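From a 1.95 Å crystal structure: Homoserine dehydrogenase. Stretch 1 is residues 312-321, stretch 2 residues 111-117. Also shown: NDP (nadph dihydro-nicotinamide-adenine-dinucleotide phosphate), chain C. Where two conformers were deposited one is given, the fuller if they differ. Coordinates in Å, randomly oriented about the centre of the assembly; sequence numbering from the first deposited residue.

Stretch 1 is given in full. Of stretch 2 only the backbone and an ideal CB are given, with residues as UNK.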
# COMPACT_ATOMS: atom_id res chain seq x y z
N ALA A 312 10.00 -0.66 7.73
CA ALA A 312 9.76 -1.48 6.52
C ALA A 312 10.31 -2.88 6.71
O ALA A 312 9.64 -3.89 6.42
CB ALA A 312 10.41 -0.79 5.26
N VAL A 313 11.51 -2.98 7.27
CA VAL A 313 12.09 -4.28 7.64
C VAL A 313 11.17 -5.03 8.61
O VAL A 313 10.92 -6.24 8.42
CB VAL A 313 13.53 -4.15 8.24
CG1 VAL A 313 14.06 -5.49 8.72
CG2 VAL A 313 14.50 -3.46 7.23
N VAL A 314 10.63 -4.35 9.63
CA VAL A 314 9.82 -5.06 10.63
C VAL A 314 8.46 -5.43 10.02
O VAL A 314 7.90 -6.47 10.37
CB VAL A 314 9.71 -4.31 11.98
CG1 VAL A 314 8.74 -5.03 12.94
CG2 VAL A 314 11.09 -4.19 12.63
N ASN A 315 7.95 -4.62 9.10
CA ASN A 315 6.73 -5.01 8.37
C ASN A 315 6.97 -6.32 7.62
O ASN A 315 6.15 -7.23 7.67
CB ASN A 315 6.27 -3.93 7.39
CG ASN A 315 4.91 -4.23 6.84
OD1 ASN A 315 4.75 -4.67 5.68
ND2 ASN A 315 3.92 -4.09 7.70
N ASP A 316 8.13 -6.44 6.96
CA ASP A 316 8.48 -7.68 6.27
C ASP A 316 8.54 -8.86 7.24
O ASP A 316 8.06 -9.95 6.91
CB ASP A 316 9.81 -7.57 5.51
CG ASP A 316 9.67 -6.96 4.11
OD1 ASP A 316 8.54 -6.89 3.55
OD2 ASP A 316 10.74 -6.61 3.55
N ILE A 317 9.13 -8.66 8.42
CA ILE A 317 9.18 -9.72 9.45
C ILE A 317 7.76 -10.20 9.83
O ILE A 317 7.48 -11.41 9.94
CB ILE A 317 9.94 -9.24 10.72
CG1 ILE A 317 11.43 -8.99 10.40
CG2 ILE A 317 9.78 -10.26 11.88
CD1 ILE A 317 12.27 -8.41 11.59
N LEU A 318 6.86 -9.23 9.99
CA LEU A 318 5.50 -9.53 10.40
C LEU A 318 4.73 -10.18 9.25
O LEU A 318 3.97 -11.14 9.47
CB LEU A 318 4.81 -8.26 10.91
CG LEU A 318 5.44 -7.73 12.19
CD1 LEU A 318 4.79 -6.42 12.65
CD2 LEU A 318 5.35 -8.80 13.30
N LEU A 319 4.97 -9.75 8.02
CA LEU A 319 4.32 -10.43 6.88
C LEU A 319 4.77 -11.89 6.81
O LEU A 319 3.95 -12.78 6.55
CB LEU A 319 4.62 -9.72 5.55
CG LEU A 319 3.92 -8.37 5.30
CD1 LEU A 319 4.48 -7.64 4.07
CD2 LEU A 319 2.40 -8.68 5.13
N LEU A 320 6.05 -12.15 7.06
CA LEU A 320 6.54 -13.52 7.00
C LEU A 320 6.10 -14.37 8.19
O LEU A 320 6.06 -15.59 8.09
CB LEU A 320 8.05 -13.56 6.84
CG LEU A 320 8.55 -13.29 5.44
CD1 LEU A 320 10.07 -13.01 5.42
CD2 LEU A 320 8.25 -14.48 4.55
N SER A 321 5.72 -13.73 9.29
CA SER A 321 5.24 -14.46 10.45
C SER A 321 3.95 -15.20 10.13
O SER A 321 3.69 -16.25 10.71
CB SER A 321 5.02 -13.53 11.65
OG SER A 321 3.85 -12.75 11.50
N UNK A 111 15.50 -21.17 7.36
CA UNK A 111 15.05 -19.84 7.63
C UNK A 111 14.60 -19.11 6.38
O UNK A 111 15.09 -19.38 5.27
CB UNK A 111 16.16 -19.05 8.33
N UNK A 112 13.66 -18.17 6.56
CA UNK A 112 13.39 -17.21 5.47
C UNK A 112 14.29 -16.02 5.68
O UNK A 112 15.01 -15.95 6.68
CB UNK A 112 11.92 -16.78 5.43
N UNK A 113 14.28 -15.08 4.72
CA UNK A 113 15.11 -13.91 4.80
C UNK A 113 14.37 -12.63 4.59
O UNK A 113 13.48 -12.54 3.74
CB UNK A 113 16.25 -14.01 3.78
N UNK A 114 14.74 -11.61 5.37
CA UNK A 114 14.32 -10.23 5.13
C UNK A 114 15.57 -9.39 4.94
O UNK A 114 16.50 -9.48 5.74
CB UNK A 114 13.46 -9.69 6.28
N UNK A 115 15.62 -8.59 3.88
CA UNK A 115 16.80 -7.79 3.66
C UNK A 115 16.49 -6.33 3.35
O UNK A 115 15.52 -6.00 2.67
CB UNK A 115 17.62 -8.40 2.52
N UNK A 116 17.34 -5.47 3.88
CA UNK A 116 17.48 -4.04 3.51
C UNK A 116 18.66 -3.83 2.56
O UNK A 116 18.77 -2.78 1.92
CB UNK A 116 17.67 -3.18 4.76
N UNK A 117 19.54 -4.81 2.49
CA UNK A 117 20.74 -4.74 1.67
C UNK A 117 20.36 -5.04 0.22
O UNK A 117 19.70 -6.03 -0.05
CB UNK A 117 21.81 -5.71 2.17
PA NDP C . 25.64 1.11 8.57
O1A NDP C . 25.20 2.21 9.45
O2A NDP C . 26.99 1.23 7.98
O5B NDP C . 25.59 -0.29 9.36
C5B NDP C . 26.05 -1.52 8.86
C4B NDP C . 26.08 -2.57 9.97
O4B NDP C . 26.62 -3.78 9.52
C3B NDP C . 27.00 -2.15 11.12
O3B NDP C . 26.59 -2.77 12.34
C2B NDP C . 28.32 -2.69 10.70
O2B NDP C . 29.22 -2.90 11.75
C1B NDP C . 27.88 -4.02 10.15
N9A NDP C . 28.79 -4.62 9.18
C8A NDP C . 29.63 -4.05 8.27
N7A NDP C . 30.21 -5.06 7.54
C5A NDP C . 29.73 -6.23 7.99
C6A NDP C . 30.02 -7.52 7.60
N6A NDP C . 30.64 -7.75 6.45
N1A NDP C . 29.35 -8.49 8.26
C2A NDP C . 28.47 -8.25 9.30
N3A NDP C . 28.16 -6.96 9.70
C4A NDP C . 28.82 -5.98 9.01
O3 NDP C . 24.57 0.91 7.39
PN NDP C . 23.02 1.33 7.42
O1N NDP C . 22.90 2.79 7.14
O2N NDP C . 22.44 0.76 8.68
O5D NDP C . 22.41 0.55 6.13
C5D NDP C . 22.33 -0.87 6.27
C4D NDP C . 21.77 -1.45 4.98
O4D NDP C . 20.48 -0.91 4.79
C3D NDP C . 22.55 -1.09 3.74
O3D NDP C . 22.75 -2.20 2.86
C2D NDP C . 21.74 0.02 3.10
O2D NDP C . 21.92 0.09 1.71
C1D NDP C . 20.33 -0.39 3.47
N1N NDP C . 19.38 0.70 3.43
C2N NDP C . 19.60 1.82 4.18
C3N NDP C . 18.82 2.97 4.04
C7N NDP C . 19.03 4.09 4.99
O7N NDP C . 17.90 4.79 5.35
N7N NDP C . 20.20 4.33 5.56
C4N NDP C . 17.48 2.92 3.32
C5N NDP C . 17.32 1.63 2.56
C6N NDP C . 18.24 0.59 2.66
P2B NDP C . 29.63 -1.77 12.81
O1X NDP C . 30.76 -2.48 13.52
O2X NDP C . 28.42 -1.28 13.66
O3X NDP C . 30.12 -0.64 11.96

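The helix of stretch 1 runs nearly antiparallel to the strand, at 162°, with the axes 8.4 Å apart at their closest. Within the strand, the side chains of alternate positions point toward it, and no hydrogen bond crosses directly, so the rules here are mostly those of packing.

Position 111 lies beyond the helix's reach: nothing of stretch 1 comes within 5.5 Å of its ideal CB, and the contact sets no preference. The residue is M111, a selenomethionine.

Position 112 points toward the helix beside L320, whose CD1 is 4.2 Å from the ideal CB of 112. A small or medium aliphatic chain would suit, as would a polar one whose CB and CG cover the leucine while its end turns elsewhere. N112 is of the second kind: CB packs on the leucine, chi1 is m, and OD1 is hydrogen-bonded elsewhere in the structure.

At 113 the CA-to-CB bond points away, and extended backbone angles (-129/141) favour a beta-branched residue without demanding one. V113 fits; its carbonyl O, 3.8 Å from L320 CD1, makes its closest contact with the helix.

Position 114 is the centre of the contact. Its ideal CB points toward the helix, 4.3 Å from D316 CB and 4.6 Å from I317 CG1. Successive turns offer V313, I317 and L320 around the methylene of D316, so the site asks for a compact apolar side chain; valine or isoleucine would suit, and the extended backbone (-121/131) welcomes a beta branch. V114, with chi1 t, spreads two methyls along the helix. Both lie against D316 CB, CG1 at 3.6 Å and CG2 at 3.8 Å; CG1 also meets V313 CG1 at 3.9 Å, while CG2 reaches L320 CD1 at 3.5 Å and I317 CG1 at 4.3 Å.

Position 115 points away, so the helix sets no demand; the extended backbone (-132/143) suits a beta-branched residue, polar or apolar. T115 accepts a hydrogen bond at OG1 from the backbone N of 117 (2.9 Å). A water donates to T115 O (2.9 Å) and to D316 OD2 (2.8 Å), bridging the stretches.

Position 116 leaves the strand with its CB sideways, 4.0 Å from V313 CG2, and its carbonyl O 3.2 Å from NDP C1D. A small residue already makes the contact, and A116 does so with its one methyl.

Position 117 is out of the helix's reach but beside the cofactor, its CA 3.5 Å from NDP O3D. Before a turn into a helix, Asn, Asp, Ser or Thr suits; N117 caps a backbone N just past the stretch.

Stretch 2, residues 111-117: MNVVTAN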
# COMPACT_ATOMS: atom_id res chain seq x y z
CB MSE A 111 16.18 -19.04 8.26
CG MSE A 111 16.71 -19.62 9.54
SE MSE A 111 17.99 -18.43 10.35
CE MSE A 111 19.31 -18.91 9.89
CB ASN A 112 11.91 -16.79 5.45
CG ASN A 112 10.99 -17.92 5.16
OD1 ASN A 112 11.15 -18.65 4.16
ND2 ASN A 112 9.99 -18.09 6.01
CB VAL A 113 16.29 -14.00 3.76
CG1 VAL A 113 17.08 -12.71 3.68
CG2 VAL A 113 17.23 -15.16 4.13
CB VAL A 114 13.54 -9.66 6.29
CG1 VAL A 114 13.34 -8.20 6.06
CG2 VAL A 114 12.19 -10.42 6.47
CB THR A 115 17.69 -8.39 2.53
OG1 THR A 115 18.96 -7.68 2.44
CG2 THR A 115 16.96 -8.36 1.15
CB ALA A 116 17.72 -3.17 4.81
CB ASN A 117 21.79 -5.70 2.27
CG ASN A 117 23.04 -5.87 1.40
OD1 ASN A 117 22.94 -5.87 0.20
ND2 ASN A 117 24.19 -6.08 2.02
O HOH W 1 13.05 -5.15 3.96
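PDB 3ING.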